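Local coordinates for protein putative fimbriae assembly chaperone (Salmonella typhimurium, PDB 2CO7) that probably acts as a periplasmic chaperone that folds fimbrial subunits and holds them ready for assembly into surface fibres, at residues B[90-95]-B[125-130]; B[141-146]-B[203-208]; B[155-160]-B[181-186]; B[168-173]-B[199-204]. All blocks are in the same frame, centred on the assembly; numbering follows the deposited sequence.

Contact 1: B[90-95]-B[125-130]. With SO4 (sulfate ion), chain D.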
# COMPACT_ATOMS: atom_id res chain seq x y z
N GLU B 90 -15.34 12.64 -8.59
CA GLU B 90 -14.93 11.83 -7.43
C GLU B 90 -13.81 12.49 -6.60
O GLU B 90 -13.06 13.33 -7.10
CB GLU B 90 -14.40 10.47 -7.90
CG GLU B 90 -15.50 9.60 -8.53
CD GLU B 90 -15.05 8.18 -8.80
OE1 GLU B 90 -13.88 8.00 -9.20
OE2 GLU B 90 -15.87 7.25 -8.66
N THR B 91 -13.71 12.05 -5.35
CA THR B 91 -12.69 12.47 -4.42
C THR B 91 -12.17 11.20 -3.78
O THR B 91 -12.95 10.38 -3.31
CB THR B 91 -13.22 13.40 -3.30
OG1 THR B 91 -13.70 14.64 -3.86
CG2 THR B 91 -12.09 13.74 -2.30
N LEU B 92 -10.86 11.03 -3.81
CA LEU B 92 -10.24 9.81 -3.32
C LEU B 92 -9.74 10.02 -1.90
O LEU B 92 -9.20 11.09 -1.57
CB LEU B 92 -9.08 9.41 -4.23
CG LEU B 92 -8.53 8.03 -3.80
CD1 LEU B 92 -8.31 7.08 -4.98
CD2 LEU B 92 -7.29 8.21 -2.99
N GLN B 93 -9.94 9.01 -1.06
CA GLN B 93 -9.33 8.93 0.27
C GLN B 93 -8.68 7.53 0.39
O GLN B 93 -8.82 6.67 -0.52
CB GLN B 93 -10.44 9.02 1.36
CG GLN B 93 -11.09 10.31 1.61
CD GLN B 93 -12.09 10.77 0.56
OE1 GLN B 93 -12.32 11.93 0.46
NE2 GLN B 93 -12.72 9.85 -0.17
N TRP B 94 -8.03 7.27 1.52
CA TRP B 94 -7.50 5.96 1.82
C TRP B 94 -8.01 5.51 3.18
O TRP B 94 -7.90 6.26 4.15
CB TRP B 94 -5.98 6.01 1.91
CG TRP B 94 -5.33 6.31 0.60
CD1 TRP B 94 -5.00 7.57 0.10
CD2 TRP B 94 -4.97 5.37 -0.40
NE1 TRP B 94 -4.44 7.43 -1.16
CE2 TRP B 94 -4.42 6.10 -1.49
CE3 TRP B 94 -5.10 3.98 -0.51
CZ2 TRP B 94 -3.93 5.48 -2.65
CZ3 TRP B 94 -4.57 3.34 -1.67
CH2 TRP B 94 -4.04 4.11 -2.73
N VAL B 95 -8.55 4.30 3.23
CA VAL B 95 -8.96 3.68 4.49
C VAL B 95 -7.87 2.65 4.81
O VAL B 95 -7.63 1.73 4.04
CB VAL B 95 -10.44 3.13 4.43
CG1 VAL B 95 -10.66 2.05 3.33
CG2 VAL B 95 -10.87 2.59 5.79
N CYS B 125 -3.91 -0.48 3.26
CA CYS B 125 -4.75 0.66 2.89
C CYS B 125 -5.48 0.43 1.57
O CYS B 125 -4.86 -0.01 0.56
CB CYS B 125 -3.89 1.94 2.83
SG CYS B 125 -3.02 2.34 4.40
N ASP B 126 -6.78 0.73 1.57
CA ASP B 126 -7.61 0.65 0.34
C ASP B 126 -8.00 2.04 -0.08
O ASP B 126 -8.26 2.91 0.76
CB ASP B 126 -8.95 -0.07 0.60
CG ASP B 126 -8.85 -1.58 0.64
OD1 ASP B 126 -9.95 -2.15 0.74
OD2 ASP B 126 -7.77 -2.19 0.55
N LYS B 127 -8.13 2.25 -1.39
CA LYS B 127 -8.82 3.44 -1.86
C LYS B 127 -10.26 3.45 -1.39
O LYS B 127 -10.99 2.44 -1.51
CB LYS B 127 -8.74 3.56 -3.39
CG LYS B 127 -7.32 3.63 -3.89
CD LYS B 127 -7.24 3.54 -5.41
CE LYS B 127 -5.75 3.57 -5.83
NZ LYS B 127 -5.55 3.15 -7.27
N LEU B 128 -10.64 4.60 -0.83
CA LEU B 128 -12.03 4.89 -0.46
C LEU B 128 -12.46 6.04 -1.38
O LEU B 128 -12.05 7.21 -1.22
CB LEU B 128 -12.12 5.29 1.01
CG LEU B 128 -13.47 5.85 1.45
CD1 LEU B 128 -14.53 4.71 1.31
CD2 LEU B 128 -13.41 6.32 2.92
N ILE B 129 -13.29 5.70 -2.35
CA ILE B 129 -13.58 6.63 -3.45
C ILE B 129 -14.96 7.18 -3.28
O ILE B 129 -15.95 6.43 -3.37
CB ILE B 129 -13.35 6.00 -4.85
CG1 ILE B 129 -11.90 5.45 -4.98
CG2 ILE B 129 -13.60 7.03 -6.00
CD1 ILE B 129 -11.63 4.53 -6.25
N PHE B 130 -15.00 8.50 -3.06
CA PHE B 130 -16.26 9.18 -2.88
C PHE B 130 -16.89 9.59 -4.22
O PHE B 130 -16.26 10.32 -4.97
CB PHE B 130 -16.11 10.38 -1.94
CG PHE B 130 -17.41 11.06 -1.65
CD1 PHE B 130 -18.29 10.52 -0.70
CD2 PHE B 130 -17.75 12.24 -2.30
CE1 PHE B 130 -19.54 11.20 -0.40
CE2 PHE B 130 -18.96 12.91 -2.02
CZ PHE B 130 -19.86 12.38 -1.07
S SO4 D . -1.95 2.90 -8.47
O1 SO4 D . -0.97 1.81 -8.38
O2 SO4 D . -2.65 3.05 -7.20
O3 SO4 D . -1.17 4.09 -8.81
O4 SO4 D . -2.87 2.71 -9.61
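Five bridged pairs, from Thr91–Phe130 to Val95–Asp126, join two antiparallel strands in the N-terminal immunoglobulin-like domain. Six backbone hydrogen bonds alternate along them, and Gln93 adds a seventh from its side chain. Its chain bends at chi2 (75°), turning CD back; NE2 donates to Leu128 O at 2.9 Å. The backbone N of Gln93 reaches the same oxygen at 2.8 Å from the opposite face of the carbonyl plane, so one buried acceptor is gripped twice.

On the other side of the sheet, Lys127 runs beside Trp94. Its CG sits over the indole, 3.8 Å from the centroid of the six-membered ring, in a CH-pi contact, while Leu92 CD1 meets Lys127 CD at 3.7 Å. The lysine is extended, and NZ donates to O2 of a sulfate at 2.9 Å, to Asn166 and to the backbone of a second protein chain, consistent with a subunit-binding lysine of the chaperone cleft. Cys125, disulfide-bonded to Cys96, pairs in parallel with a strand of that chain, as in donor-strand complementation. Strands 20-24 and 42-50 flank the pair, and strands 59-68 and 73-80 meet the face of Val95 and Leu128.

Contact 2: B[141-146]-B[203-208]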
# COMPACT_ATOMS: atom_id res chain seq x y z
N ASP B 141 -17.67 2.57 -17.87
CA ASP B 141 -18.61 3.09 -18.84
C ASP B 141 -18.01 4.13 -19.78
O ASP B 141 -18.43 4.23 -20.91
CB ASP B 141 -19.80 3.71 -18.12
CG ASP B 141 -20.68 2.68 -17.44
OD1 ASP B 141 -21.46 3.10 -16.54
OD2 ASP B 141 -20.62 1.47 -17.81
N VAL B 142 -17.05 4.91 -19.26
CA VAL B 142 -16.45 6.05 -19.98
C VAL B 142 -14.94 5.93 -20.18
O VAL B 142 -14.30 6.91 -20.61
CB VAL B 142 -16.83 7.46 -19.35
CG1 VAL B 142 -18.34 7.74 -19.51
CG2 VAL B 142 -16.45 7.55 -17.87
N ALA B 143 -14.36 4.77 -19.86
CA ALA B 143 -12.89 4.58 -19.91
C ALA B 143 -12.32 4.62 -21.34
O ALA B 143 -11.12 4.88 -21.53
CB ALA B 143 -12.47 3.29 -19.19
N GLY B 144 -13.18 4.39 -22.34
CA GLY B 144 -12.83 4.57 -23.75
C GLY B 144 -12.66 6.03 -24.13
O GLY B 144 -12.33 6.34 -25.29
N ASN B 145 -12.89 6.95 -23.19
CA ASN B 145 -12.68 8.37 -23.47
C ASN B 145 -11.34 8.91 -23.07
O ASN B 145 -11.07 10.09 -23.27
CB ASN B 145 -13.80 9.20 -22.90
CG ASN B 145 -15.09 8.96 -23.63
OD1 ASN B 145 -15.10 8.41 -24.74
ND2 ASN B 145 -16.18 9.37 -23.03
N LEU B 146 -10.48 8.03 -22.55
CA LEU B 146 -9.10 8.38 -22.24
C LEU B 146 -8.41 8.74 -23.54
O LEU B 146 -8.66 8.10 -24.55
CB LEU B 146 -8.38 7.21 -21.56
CG LEU B 146 -8.96 6.82 -20.20
CD1 LEU B 146 -8.00 5.93 -19.43
CD2 LEU B 146 -9.31 8.05 -19.38
N TRP B 203 -5.60 -1.20 -22.57
CA TRP B 203 -5.68 -1.10 -21.13
C TRP B 203 -6.98 -1.66 -20.61
O TRP B 203 -7.92 -1.90 -21.38
CB TRP B 203 -5.54 0.37 -20.65
CG TRP B 203 -6.67 1.29 -21.06
CD1 TRP B 203 -7.70 1.72 -20.27
CD2 TRP B 203 -6.86 1.91 -22.34
NE1 TRP B 203 -8.53 2.57 -21.00
CE2 TRP B 203 -8.03 2.71 -22.26
CE3 TRP B 203 -6.14 1.89 -23.55
CZ2 TRP B 203 -8.51 3.46 -23.36
CZ3 TRP B 203 -6.61 2.62 -24.63
CH2 TRP B 203 -7.79 3.40 -24.52
N ARG B 204 -6.99 -1.89 -19.30
CA ARG B 204 -8.20 -2.25 -18.57
C ARG B 204 -8.28 -1.32 -17.37
O ARG B 204 -7.31 -0.62 -17.04
CB ARG B 204 -8.15 -3.71 -18.12
CG ARG B 204 -8.17 -4.74 -19.26
CD ARG B 204 -7.75 -6.07 -18.72
NE ARG B 204 -7.51 -7.08 -19.74
CZ ARG B 204 -8.39 -8.02 -20.09
NH1 ARG B 204 -9.59 -8.07 -19.53
NH2 ARG B 204 -8.06 -8.91 -21.04
N VAL B 205 -9.45 -1.25 -16.75
CA VAL B 205 -9.56 -0.55 -15.49
C VAL B 205 -9.96 -1.54 -14.41
O VAL B 205 -10.63 -2.51 -14.67
CB VAL B 205 -10.52 0.68 -15.52
CG1 VAL B 205 -10.01 1.76 -16.56
CG2 VAL B 205 -11.95 0.26 -15.82
N ILE B 206 -9.51 -1.27 -13.20
CA ILE B 206 -9.98 -2.06 -12.08
C ILE B 206 -11.38 -1.49 -11.75
O ILE B 206 -11.53 -0.27 -11.56
CB ILE B 206 -9.05 -1.95 -10.87
CG1 ILE B 206 -7.61 -2.38 -11.25
CG2 ILE B 206 -9.57 -2.86 -9.71
CD1 ILE B 206 -6.63 -2.16 -10.08
N THR B 207 -12.39 -2.36 -11.76
CA THR B 207 -13.79 -1.94 -11.56
C THR B 207 -14.09 -1.60 -10.10
O THR B 207 -13.26 -1.84 -9.21
CB THR B 207 -14.81 -3.02 -12.03
OG1 THR B 207 -14.92 -4.08 -11.05
CG2 THR B 207 -14.42 -3.60 -13.40
N ASP B 208 -15.29 -1.06 -9.85
CA ASP B 208 -15.77 -0.84 -8.49
C ASP B 208 -15.78 -2.09 -7.62
O ASP B 208 -15.79 -1.98 -6.38
CB ASP B 208 -17.17 -0.21 -8.51
CG ASP B 208 -17.20 1.17 -9.16
OD1 ASP B 208 -18.24 1.50 -9.75
OD2 ASP B 208 -16.22 1.94 -9.06
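Ala143 is the first residue of 141-146 to meet strand 203-205, and it does so with both its side chain and its carbonyl. The methyl CB faces Val205 CG1 at 3.9 Å. The oxygen approaches the indole of Trp203 in the plane of the ring, at the edge where the pyrrole and benzene parts join, lying 3.5 Å from CZ2 and as close to NE1. Neither approach counts as a hydrogen bond, and the same oxygen accepts a weak, long one from Leu146 N.

Gly144 follows, its CA merely brushing Trp203 CZ2. The turn is held by Asn145 N, which donates to Val142 O at 2.9 Å and brings the chain round so that Leu146 returns to the tryptophan. The Leu146 side chain crosses that of Trp203 at a slant, CD1 3.7 Å from Trp203 NE1 and CB 4.2 Å from CZ2. The indole springs from a CG set between the backbone N and the carbonyl carbon of Trp203 (chi1 66°).

The segment leads from helix 139-142 into strand 147-151, so it lays the entry to the C-terminal immunoglobulin-like domain on the domain's own core. There Trp148 and Phe216 also meet the Trp203 ring. With no hydrogen bond between the segments, the contact rests on van der Waals touch, Ala143 O and Trp203 NE1 being its polar atoms.

Contact 3: B[155-160]-B[181-186]. With SO4 (sulfate ion), chain D.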
# COMPACT_ATOMS: atom_id res chain seq x y z
N LEU B 155 4.73 8.79 -22.57
CA LEU B 155 3.40 8.32 -22.82
C LEU B 155 2.54 9.13 -21.89
O LEU B 155 2.75 9.10 -20.68
CB LEU B 155 3.28 6.84 -22.44
CG LEU B 155 2.32 5.86 -23.15
CD1 LEU B 155 1.63 4.99 -22.11
CD2 LEU B 155 1.32 6.48 -24.14
N LYS B 156 1.57 9.85 -22.43
CA LYS B 156 0.67 10.63 -21.60
C LYS B 156 -0.73 10.12 -21.80
O LYS B 156 -1.15 9.87 -22.94
CB LYS B 156 0.77 12.12 -21.96
CG LYS B 156 -0.12 13.08 -21.15
CD LYS B 156 0.06 14.51 -21.71
CE LYS B 156 -0.66 15.57 -20.87
NZ LYS B 156 -0.42 16.95 -21.46
N VAL B 157 -1.43 9.96 -20.69
CA VAL B 157 -2.84 9.59 -20.67
C VAL B 157 -3.61 10.77 -20.10
O VAL B 157 -3.22 11.34 -19.07
CB VAL B 157 -3.08 8.29 -19.84
CG1 VAL B 157 -2.61 8.47 -18.41
CG2 VAL B 157 -4.56 7.89 -19.88
N GLU B 158 -4.69 11.12 -20.79
CA GLU B 158 -5.51 12.26 -20.44
C GLU B 158 -6.89 11.74 -20.08
O GLU B 158 -7.53 11.05 -20.87
CB GLU B 158 -5.59 13.26 -21.61
CG GLU B 158 -4.18 13.58 -22.11
CD GLU B 158 -4.12 14.50 -23.29
OE1 GLU B 158 -5.12 14.62 -24.02
OE2 GLU B 158 -3.05 15.09 -23.49
N ASN B 159 -7.34 12.10 -18.89
CA ASN B 159 -8.66 11.64 -18.39
C ASN B 159 -9.66 12.80 -18.33
O ASN B 159 -9.65 13.58 -17.38
CB ASN B 159 -8.46 10.98 -17.00
CG ASN B 159 -9.79 10.55 -16.35
OD1 ASN B 159 -10.80 10.37 -17.02
ND2 ASN B 159 -9.78 10.43 -15.06
N PRO B 160 -10.57 12.91 -19.32
CA PRO B 160 -11.51 14.04 -19.33
C PRO B 160 -12.81 13.73 -18.54
O PRO B 160 -13.79 14.45 -18.66
CB PRO B 160 -11.82 14.18 -20.82
CG PRO B 160 -11.90 12.68 -21.26
CD PRO B 160 -10.77 12.00 -20.46
N GLU B 181 0.61 5.71 -12.67
CA GLU B 181 -0.18 5.85 -11.44
C GLU B 181 -1.67 5.98 -11.80
O GLU B 181 -2.01 6.25 -12.96
CB GLU B 181 0.28 7.08 -10.66
CG GLU B 181 1.69 6.97 -10.05
CD GLU B 181 2.29 8.32 -9.65
OE1 GLU B 181 1.79 9.38 -10.11
OE2 GLU B 181 3.30 8.32 -8.90
N TYR B 182 -2.56 5.80 -10.83
CA TYR B 182 -3.99 6.07 -11.08
C TYR B 182 -4.14 7.51 -11.58
O TYR B 182 -3.35 8.36 -11.20
CB TYR B 182 -4.83 5.83 -9.84
CG TYR B 182 -4.58 6.75 -8.67
CD1 TYR B 182 -3.78 6.33 -7.58
CD2 TYR B 182 -5.21 8.00 -8.60
CE1 TYR B 182 -3.60 7.16 -6.47
CE2 TYR B 182 -5.04 8.85 -7.50
CZ TYR B 182 -4.26 8.43 -6.44
OH TYR B 182 -4.16 9.32 -5.39
N VAL B 183 -5.07 7.72 -12.49
CA VAL B 183 -5.30 9.02 -13.10
C VAL B 183 -6.53 9.67 -12.46
O VAL B 183 -7.65 9.17 -12.61
CB VAL B 183 -5.51 8.91 -14.63
CG1 VAL B 183 -5.33 10.26 -15.25
CG2 VAL B 183 -4.52 7.90 -15.24
N PRO B 184 -6.33 10.78 -11.73
CA PRO B 184 -7.50 11.45 -11.13
C PRO B 184 -8.49 12.03 -12.14
O PRO B 184 -8.18 12.16 -13.36
CB PRO B 184 -6.85 12.54 -10.24
CG PRO B 184 -5.46 11.95 -9.93
CD PRO B 184 -5.09 11.46 -11.34
N PRO B 185 -9.69 12.44 -11.64
CA PRO B 185 -10.64 13.09 -12.50
C PRO B 185 -10.04 14.30 -13.24
O PRO B 185 -9.24 15.03 -12.66
CB PRO B 185 -11.73 13.56 -11.52
CG PRO B 185 -11.66 12.54 -10.40
CD PRO B 185 -10.16 12.33 -10.25
N PHE B 186 -10.42 14.52 -14.50
CA PHE B 186 -10.03 15.75 -15.22
C PHE B 186 -8.52 16.03 -15.08
O PHE B 186 -8.08 17.15 -14.79
CB PHE B 186 -10.87 16.94 -14.73
CG PHE B 186 -12.37 16.70 -14.79
CD1 PHE B 186 -13.00 16.45 -16.01
CD2 PHE B 186 -13.15 16.74 -13.64
CE1 PHE B 186 -14.38 16.24 -16.08
CE2 PHE B 186 -14.57 16.54 -13.71
CZ PHE B 186 -15.17 16.27 -14.90
S SO4 D . -1.95 2.90 -8.47
O1 SO4 D . -0.97 1.81 -8.38
O2 SO4 D . -2.65 3.05 -7.20
O3 SO4 D . -1.17 4.09 -8.81
O4 SO4 D . -2.87 2.71 -9.61
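In the C-terminal immunoglobulin-like domain, the irregular loop 181-186 runs past Val157 and Asn159 of strand 154-159, with Val183 and Asn159 facing each other, before becoming strand 187-191, the antiparallel neighbour of 154-159. The contact thus closes the approach to a strand pair. Two valines begin it: Val157 CG1, turned between its backbone N and carbonyl carbon (chi1 59°), meets Val183 CG2 at 3.7 Å. The other branch of Val183, CG1, packs against Asn159 CB at the same distance.

Asn159 carries the polar part. Its CB points toward the loop, CG is anti to the backbone N (chi1 176°), and ND2 donates to Pro184 O at 2.9 Å. The bond is bent, with an angle of 135° at the hydrogen, and ND2 stands well above the carbonyl plane. ND2 also donates to Phe163 O, and OD1 pairs with Thr161 OG1, so the buried carboxamide is held at both ends and its flip is fixed.

At the start of the loop, Tyr182 N donates to O3 of the sulfate at 3.0 Å; that ion, probably from the crystallisation liquor, also meets the N-terminal domain. At the other end Phe186 has left-handed backbone angles, and its CA lies 3.1 Å from Asn159 O in a CA-H...O contact. The end of its side chain comes back toward Pro160, CE1 lying 3.2 Å from Pro160 O.

Contact 4: B[168-173]-B[199-204]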
# COMPACT_ATOMS: atom_id res chain seq x y z
N ALA B 168 -5.18 -0.97 -15.20
CA ALA B 168 -4.43 -2.22 -15.09
C ALA B 168 -4.13 -2.77 -16.48
O ALA B 168 -4.78 -2.39 -17.47
CB ALA B 168 -5.23 -3.22 -14.27
N SER B 169 -3.13 -3.65 -16.55
CA SER B 169 -2.80 -4.42 -17.77
C SER B 169 -2.63 -3.51 -18.99
O SER B 169 -3.09 -3.84 -20.08
CB SER B 169 -3.89 -5.48 -18.02
OG SER B 169 -3.90 -6.50 -17.01
N VAL B 170 -2.00 -2.35 -18.78
CA VAL B 170 -1.65 -1.42 -19.89
C VAL B 170 -0.50 -1.93 -20.80
O VAL B 170 0.57 -2.30 -20.30
CB VAL B 170 -1.26 -0.01 -19.34
CG1 VAL B 170 -1.01 0.95 -20.48
CG2 VAL B 170 -2.33 0.57 -18.41
N THR B 171 -0.70 -1.92 -22.12
CA THR B 171 0.38 -2.25 -23.06
C THR B 171 0.49 -1.24 -24.19
O THR B 171 -0.50 -0.63 -24.59
CB THR B 171 0.22 -3.66 -23.70
OG1 THR B 171 -1.09 -3.79 -24.30
CG2 THR B 171 0.44 -4.76 -22.65
N VAL B 172 1.71 -1.06 -24.70
CA VAL B 172 1.96 -0.19 -25.85
C VAL B 172 2.68 -1.02 -26.91
O VAL B 172 3.77 -1.54 -26.68
CB VAL B 172 2.78 1.07 -25.45
CG1 VAL B 172 3.22 1.86 -26.68
CG2 VAL B 172 1.94 1.96 -24.50
N GLY B 173 2.04 -1.15 -28.08
CA GLY B 173 2.47 -2.11 -29.09
C GLY B 173 2.77 -3.48 -28.49
O GLY B 173 3.76 -4.12 -28.84
N GLY B 199 3.19 2.44 -30.54
CA GLY B 199 2.08 1.78 -31.22
C GLY B 199 0.77 1.85 -30.46
O GLY B 199 0.56 2.74 -29.61
N ASP B 200 -0.13 0.92 -30.75
CA ASP B 200 -1.47 0.99 -30.16
C ASP B 200 -1.47 0.69 -28.66
O ASP B 200 -0.68 -0.12 -28.18
CB ASP B 200 -2.46 0.12 -30.95
CG ASP B 200 -2.60 0.56 -32.42
OD1 ASP B 200 -2.34 1.75 -32.75
OD2 ASP B 200 -2.95 -0.28 -33.26
N ILE B 201 -2.32 1.38 -27.92
CA ILE B 201 -2.38 1.20 -26.50
C ILE B 201 -3.56 0.31 -26.19
O ILE B 201 -4.61 0.43 -26.82
CB ILE B 201 -2.52 2.55 -25.78
CG1 ILE B 201 -1.37 3.46 -26.22
CG2 ILE B 201 -2.51 2.38 -24.25
CD1 ILE B 201 -1.82 4.87 -26.50
N GLU B 202 -3.37 -0.59 -25.23
CA GLU B 202 -4.45 -1.40 -24.70
C GLU B 202 -4.43 -1.28 -23.19
O GLU B 202 -3.35 -1.25 -22.59
CB GLU B 202 -4.33 -2.87 -25.13
CG GLU B 202 -5.40 -3.78 -24.51
CD GLU B 202 -5.29 -5.25 -24.91
OE1 GLU B 202 -4.78 -5.54 -26.01
OE2 GLU B 202 -5.72 -6.13 -24.11
N TRP B 203 -5.60 -1.20 -22.57
CA TRP B 203 -5.68 -1.10 -21.13
C TRP B 203 -6.98 -1.66 -20.61
O TRP B 203 -7.92 -1.90 -21.38
CB TRP B 203 -5.54 0.37 -20.65
CG TRP B 203 -6.67 1.29 -21.06
CD1 TRP B 203 -7.70 1.72 -20.27
CD2 TRP B 203 -6.86 1.91 -22.34
NE1 TRP B 203 -8.53 2.57 -21.00
CE2 TRP B 203 -8.03 2.71 -22.26
CE3 TRP B 203 -6.14 1.89 -23.55
CZ2 TRP B 203 -8.51 3.46 -23.36
CZ3 TRP B 203 -6.61 2.62 -24.63
CH2 TRP B 203 -7.79 3.40 -24.52
N ARG B 204 -6.99 -1.89 -19.30
CA ARG B 204 -8.20 -2.25 -18.57
C ARG B 204 -8.28 -1.32 -17.37
O ARG B 204 -7.31 -0.62 -17.04
CB ARG B 204 -8.15 -3.71 -18.12
CG ARG B 204 -8.17 -4.74 -19.26
CD ARG B 204 -7.75 -6.07 -18.72
NE ARG B 204 -7.51 -7.08 -19.74
CZ ARG B 204 -8.39 -8.02 -20.09
NH1 ARG B 204 -9.59 -8.07 -19.53
NH2 ARG B 204 -8.06 -8.91 -21.04
O HOH W 1 -0.81 -2.37 -27.00
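An antiparallel strand pair interrupted by a beta bulge joins 168-173 to 199-204 in the C-terminal immunoglobulin-like domain, pairing Ala168 with Arg204 and Thr171 with Glu202. The register slips by one residue between those pairs, where Ser169 takes left-handed backbone angles and the chain turns a corner.

The backbone bonds record the slip. Ala168 and Arg204 exchange two hydrogen bonds, as do Thr171 and Glu202, and Gly173 N adds one to Asp200 O at 2.9 Å. CA-H...O contacts fill in between, among them Val170 CA to Glu202 O at 3.2 Å. At the end of the pair two glycines face each other, Gly173 and Gly199 having CA atoms 4.5 Å apart.

Apolar side chains line the buried face. Val172 and Ile201 lie side by side, CG2 of the valine 4.0 Å from CG1 of the isoleucine, and Val170 CG2 crosses to Trp203 CB at 3.9 Å. Leu155 and Trp148 belong to the core against which this face packs.

Thr171, Glu202 and Arg204 share the other, partly exposed face with Ala168; Ser169 sits at the bulge. Ser169 OG binds Glu212, while Arg204 NH1 reaches Ser213 O; the closest approach of the two side chains is Ser169 CB to Arg204 CD, 4.0 Å. Thr171 runs beside Glu202: with OG1 between the backbone N and the carbonyl carbon (chi1 54°), that oxygen meets Glu202 CB at 3.5 Å, and Thr171 OG1 is hydrogen-bonded to a water oxygen at 3.1 Å.

From the N terminus, contact 1 comes first, closing a loop of 29 residues within the N-terminal domain before any of the others opens. The chain then crosses to the C-terminal domain, where contact 2 spans the widest loop, 56 residues, and contact 3 is nested inside it. Contact 4 crosses contact 3, its segments alternating with those of 155-160 and 181-186, and ends on the same strand as contact 2, sharing Trp203 and Arg204. Leu155 meets Val172 and Ile201, and Leu146 meets Val157 and Asn159, so the three merge into one core. Contacts 1 and 3, with centres about 17 Å apart, touch between the domains, where Tyr182 lies against Lys127 and Trp94.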